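Local coordinates for succinoglycan biosynthesis protein (Bacillus cereus ATCC 14579, PDB 3B55) that binds a calcium ion and is probably an erythromycin esterase-like enzyme, although its natural substrate and reaction remain uncertain, at residues A[88-91]-A[92-96]; A[98-101]-A[102-106]. The protein carries 1 engineered substitution. One frame throughout, in Å; residues are numbered along the deposited sequence.

Interaction 1: residues A[88-91]-A[92-96]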
# COMPACT_ATOMS: atom_id res chain seq x y z
N HIS A 88 7.06 -12.94 7.59
CA HIS A 88 5.88 -13.39 8.33
C HIS A 88 5.46 -12.46 9.47
O HIS A 88 4.30 -12.04 9.54
CB HIS A 88 6.15 -14.80 8.88
CG HIS A 88 5.05 -15.35 9.73
ND1 HIS A 88 5.15 -15.45 11.10
CD2 HIS A 88 3.83 -15.84 9.40
CE1 HIS A 88 4.04 -15.99 11.58
NE2 HIS A 88 3.22 -16.23 10.57
N GLU A 89 6.40 -12.15 10.36
CA GLU A 89 6.13 -11.30 11.51
C GLU A 89 5.72 -9.89 11.11
O GLU A 89 4.94 -9.24 11.81
CB GLU A 89 7.36 -11.22 12.43
CG GLU A 89 7.81 -12.54 13.04
CD GLU A 89 8.40 -13.52 12.02
OE1 GLU A 89 8.75 -13.10 10.88
OE2 GLU A 89 8.56 -14.70 12.37
N VAL A 90 6.26 -9.41 10.00
CA VAL A 90 5.91 -8.08 9.55
C VAL A 90 4.44 -8.07 9.15
O VAL A 90 3.70 -7.16 9.53
CB VAL A 90 6.78 -7.63 8.36
CG1 VAL A 90 6.31 -6.28 7.88
CG2 VAL A 90 8.23 -7.55 8.80
N PHE A 91 4.03 -9.08 8.39
CA PHE A 91 2.63 -9.18 7.98
C PHE A 91 1.70 -9.30 9.19
O PHE A 91 0.74 -8.55 9.31
CB PHE A 91 2.39 -10.39 7.07
CG PHE A 91 2.88 -10.21 5.65
CD1 PHE A 91 2.79 -8.97 5.02
CD2 PHE A 91 3.38 -11.29 4.94
CE1 PHE A 91 3.20 -8.81 3.70
CE2 PHE A 91 3.79 -11.14 3.61
CZ PHE A 91 3.70 -9.90 2.99
N THR A 92 1.98 -10.25 10.08
CA THR A 92 1.11 -10.45 11.23
C THR A 92 1.04 -9.25 12.17
O THR A 92 -0.01 -8.97 12.74
CB THR A 92 1.51 -11.69 12.07
OG1 THR A 92 2.83 -11.52 12.58
CG2 THR A 92 1.42 -12.96 11.21
N MSE A 93 2.15 -8.53 12.33
CA MSE A 93 2.16 -7.36 13.20
C MSE A 93 1.30 -6.25 12.57
O MSE A 93 0.66 -5.48 13.28
CB MSE A 93 3.58 -6.85 13.40
CG MSE A 93 3.69 -5.73 14.42
SE MSE A 93 3.05 -6.25 16.19
CE MSE A 93 4.59 -7.17 16.84
N LYS A 94 1.30 -6.18 11.24
CA LYS A 94 0.51 -5.18 10.55
C LYS A 94 -0.96 -5.55 10.65
O LYS A 94 -1.84 -4.69 10.67
CB LYS A 94 0.95 -5.07 9.09
CG LYS A 94 2.18 -4.21 8.88
CD LYS A 94 2.50 -4.05 7.41
CE LYS A 94 1.34 -3.42 6.65
NZ LYS A 94 1.66 -3.29 5.20
N HIS A 95 -1.21 -6.86 10.71
CA HIS A 95 -2.56 -7.38 10.83
C HIS A 95 -3.11 -6.93 12.19
O HIS A 95 -4.24 -6.44 12.29
CB HIS A 95 -2.50 -8.92 10.73
CG HIS A 95 -3.83 -9.60 10.86
ND1 HIS A 95 -3.99 -10.95 10.60
CD2 HIS A 95 -5.04 -9.15 11.28
CE1 HIS A 95 -5.24 -11.30 10.85
NE2 HIS A 95 -5.90 -10.23 11.27
N ARG A 96 -2.30 -7.07 13.23
CA ARG A 96 -2.71 -6.68 14.57
C ARG A 96 -3.06 -5.19 14.65
O ARG A 96 -4.01 -4.80 15.34
CB ARG A 96 -1.60 -6.97 15.57
CG ARG A 96 -1.17 -8.43 15.66
CD ARG A 96 -0.33 -8.63 16.90
NE ARG A 96 -1.12 -8.27 18.09
CZ ARG A 96 -0.64 -7.59 19.13
NH1 ARG A 96 0.63 -7.20 19.14
NH2 ARG A 96 -1.44 -7.30 20.15
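Between 88-91 and 92-96 the backbone shows the repeating i to i+4 bonding of an alpha helix: Thr92 N to His88 O, at 3.0 Å and nearly straight, is followed by Met93 N to Glu89 O at 2.9 Å, Lys94 N to Val90 O, and His95 N to Phe91 O. Along one side, the methyl of Thr92 sits over a face of the imidazole of His88 in a CH-pi contact, with CG2 of Thr92 4.1 Å from the centroid of the His88 ring, displaced toward the rim. Because OG1 of Thr92 sits between its backbone N and carbonyl carbon (chi1 62°), the methyl is left anti to the carbonyl carbon, on the side where His88 lies; OG1 itself is hydrogen-bonded to Thr56 O. This is the opening of helix 88-104, whose Glu89 and Met93 (present as selenomethionine) touch strand 429-433, Glu89 also strand 435-436, and whose His88, Thr92 and His95 touch helix 144-158. Lys94 lays its methylenes beside the preceding turn, CG being 3.4 Å from Val90 O, before its buried ammonium reaches a salt bridge with Glu82, the carbonyl of Leu80 and a cation-pi contact with Trp304.

Interaction 2: residues A[98-101]-A[102-106]; sequences VKYL and VSEKG
Val98 and Val102 lie in the last turns of helix 88-104, where the backbone bonds show a helix closing. Val102 N meets Val98 O at 2.7 Å, and Glu104 N reaches Tyr100 O with a more bent N-H (136°). By Lys105, the first residue to leave helical geometry, the N-H still finds Leu101 O at 3.1 Å, but it approaches from above the carbonyl plane. Gly106 follows with a positive phi.

One further polar bond comes from a side chain. The hydroxyl of Ser103 folds back between its own N and carbonyl carbon (chi1 48°) and donates to Lys99 O, with OG of Ser103 2.7 Å from that oxygen. Ser103 N binds the same oxygen from the other face of its carbonyl plane, so two donors grip one acceptor.

Among the aromatic contacts, the ring of Tyr100, its CG anti to the backbone N (chi1 178°), receives the aliphatic part of Glu104 over one face. CB of Glu104 lies 4.0 Å from the centroid of the Tyr100 ring in a CH-pi contact, while CG of Glu104 approaches CE1 of Tyr100 to 3.5 Å. The two side chains cross at about a right angle.

Of the apolar contacts, Val98 and Val102 lie side by side, CG1 of Val98 being 3.9 Å from CG2 of Val102, and CG of Lys105 lies near both Tyr100 and Leu101. Val98 and Leu101 also pack on strand 301-306, and Val102 on helix 144-158.

The aliphatic parts of Glu104 and Lys105 thus line the aromatic and apolar neighbours, while the ammonium of Lys105 turns to the carbonyls of Lys69 in helix 68-72 and of Gly73 just after it, two bonds that would tie the closing turn to that helix end.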
# COMPACT_ATOMS: atom_id res chain seq x y z
N VAL A 98 -4.05 -3.17 12.11
CA VAL A 98 -5.29 -2.92 11.39
C VAL A 98 -6.43 -3.23 12.35
O VAL A 98 -7.36 -2.44 12.50
CB VAL A 98 -5.42 -3.84 10.15
CG1 VAL A 98 -6.77 -3.64 9.49
CG2 VAL A 98 -4.30 -3.52 9.17
N LYS A 99 -6.34 -4.39 13.01
CA LYS A 99 -7.34 -4.83 13.98
C LYS A 99 -7.60 -3.75 15.01
O LYS A 99 -8.74 -3.44 15.33
CB LYS A 99 -6.85 -6.07 14.71
CG LYS A 99 -7.32 -7.40 14.16
CD LYS A 99 -7.00 -8.49 15.17
CE LYS A 99 -7.73 -9.77 14.86
NZ LYS A 99 -7.50 -10.77 15.94
N TYR A 100 -6.52 -3.20 15.56
CA TYR A 100 -6.63 -2.15 16.57
C TYR A 100 -7.27 -0.88 16.00
O TYR A 100 -8.19 -0.32 16.60
CB TYR A 100 -5.25 -1.80 17.11
CG TYR A 100 -5.30 -0.68 18.12
CD1 TYR A 100 -5.73 -0.93 19.42
CD2 TYR A 100 -5.01 0.63 17.75
CE1 TYR A 100 -5.88 0.11 20.33
CE2 TYR A 100 -5.16 1.68 18.65
CZ TYR A 100 -5.60 1.41 19.94
OH TYR A 100 -5.79 2.44 20.83
N LEU A 101 -6.76 -0.42 14.86
CA LEU A 101 -7.28 0.78 14.22
C LEU A 101 -8.75 0.62 13.82
O LEU A 101 -9.53 1.57 13.92
CB LEU A 101 -6.42 1.13 12.99
CG LEU A 101 -5.00 1.63 13.30
CD1 LEU A 101 -4.25 1.93 12.01
CD2 LEU A 101 -5.06 2.88 14.15
N VAL A 102 -9.15 -0.57 13.39
CA VAL A 102 -10.54 -0.79 13.00
C VAL A 102 -11.50 -0.80 14.20
O VAL A 102 -12.54 -0.13 14.17
CB VAL A 102 -10.71 -2.13 12.25
CG1 VAL A 102 -12.19 -2.49 12.15
CG2 VAL A 102 -10.11 -2.03 10.84
N SER A 103 -11.17 -1.55 15.25
CA SER A 103 -12.06 -1.63 16.40
C SER A 103 -11.90 -0.56 17.48
O SER A 103 -12.76 -0.44 18.36
CB SER A 103 -11.97 -3.03 17.03
OG SER A 103 -10.63 -3.44 17.21
N GLU A 104 -10.82 0.23 17.44
CA GLU A 104 -10.63 1.27 18.44
C GLU A 104 -10.57 2.68 17.88
O GLU A 104 -10.84 3.65 18.61
CB GLU A 104 -9.35 1.01 19.24
CG GLU A 104 -9.38 -0.24 20.10
CD GLU A 104 -10.52 -0.22 21.10
OE1 GLU A 104 -10.61 0.75 21.88
OE2 GLU A 104 -11.32 -1.18 21.11
N LYS A 105 -10.23 2.83 16.61
CA LYS A 105 -10.14 4.18 16.06
C LYS A 105 -11.02 4.50 14.86
O LYS A 105 -10.76 5.46 14.15
CB LYS A 105 -8.68 4.50 15.72
CG LYS A 105 -7.74 4.43 16.94
CD LYS A 105 -7.02 5.75 17.23
CE LYS A 105 -7.99 6.89 17.50
NZ LYS A 105 -7.32 8.08 18.08
N GLY A 106 -12.06 3.69 14.65
CA GLY A 106 -12.99 3.94 13.55
C GLY A 106 -12.56 3.81 12.10
O GLY A 106 -13.24 4.32 11.21

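How the interactions relate
Interactions 1 and 2 lie in series on helix 88-104, separated by a single residue, with centres about 15 Å apart and no direct touch between them. What links them is shared surroundings: helix 144-158 lies against both, Pro58 meets Thr92 and His95 from interaction 1 and Lys99 from interaction 2, and Trp304 is touched by Lys94 and by Val98. Their relation to the metal differs. The side chain of Phe91 is about 9 Å from the bound calcium ion and about 5 Å from the side chain of its ligand His85, while that of Lys94 is about 7 Å from the side chain of Glu113, the second protein ligand; interaction 2 is remote from this site.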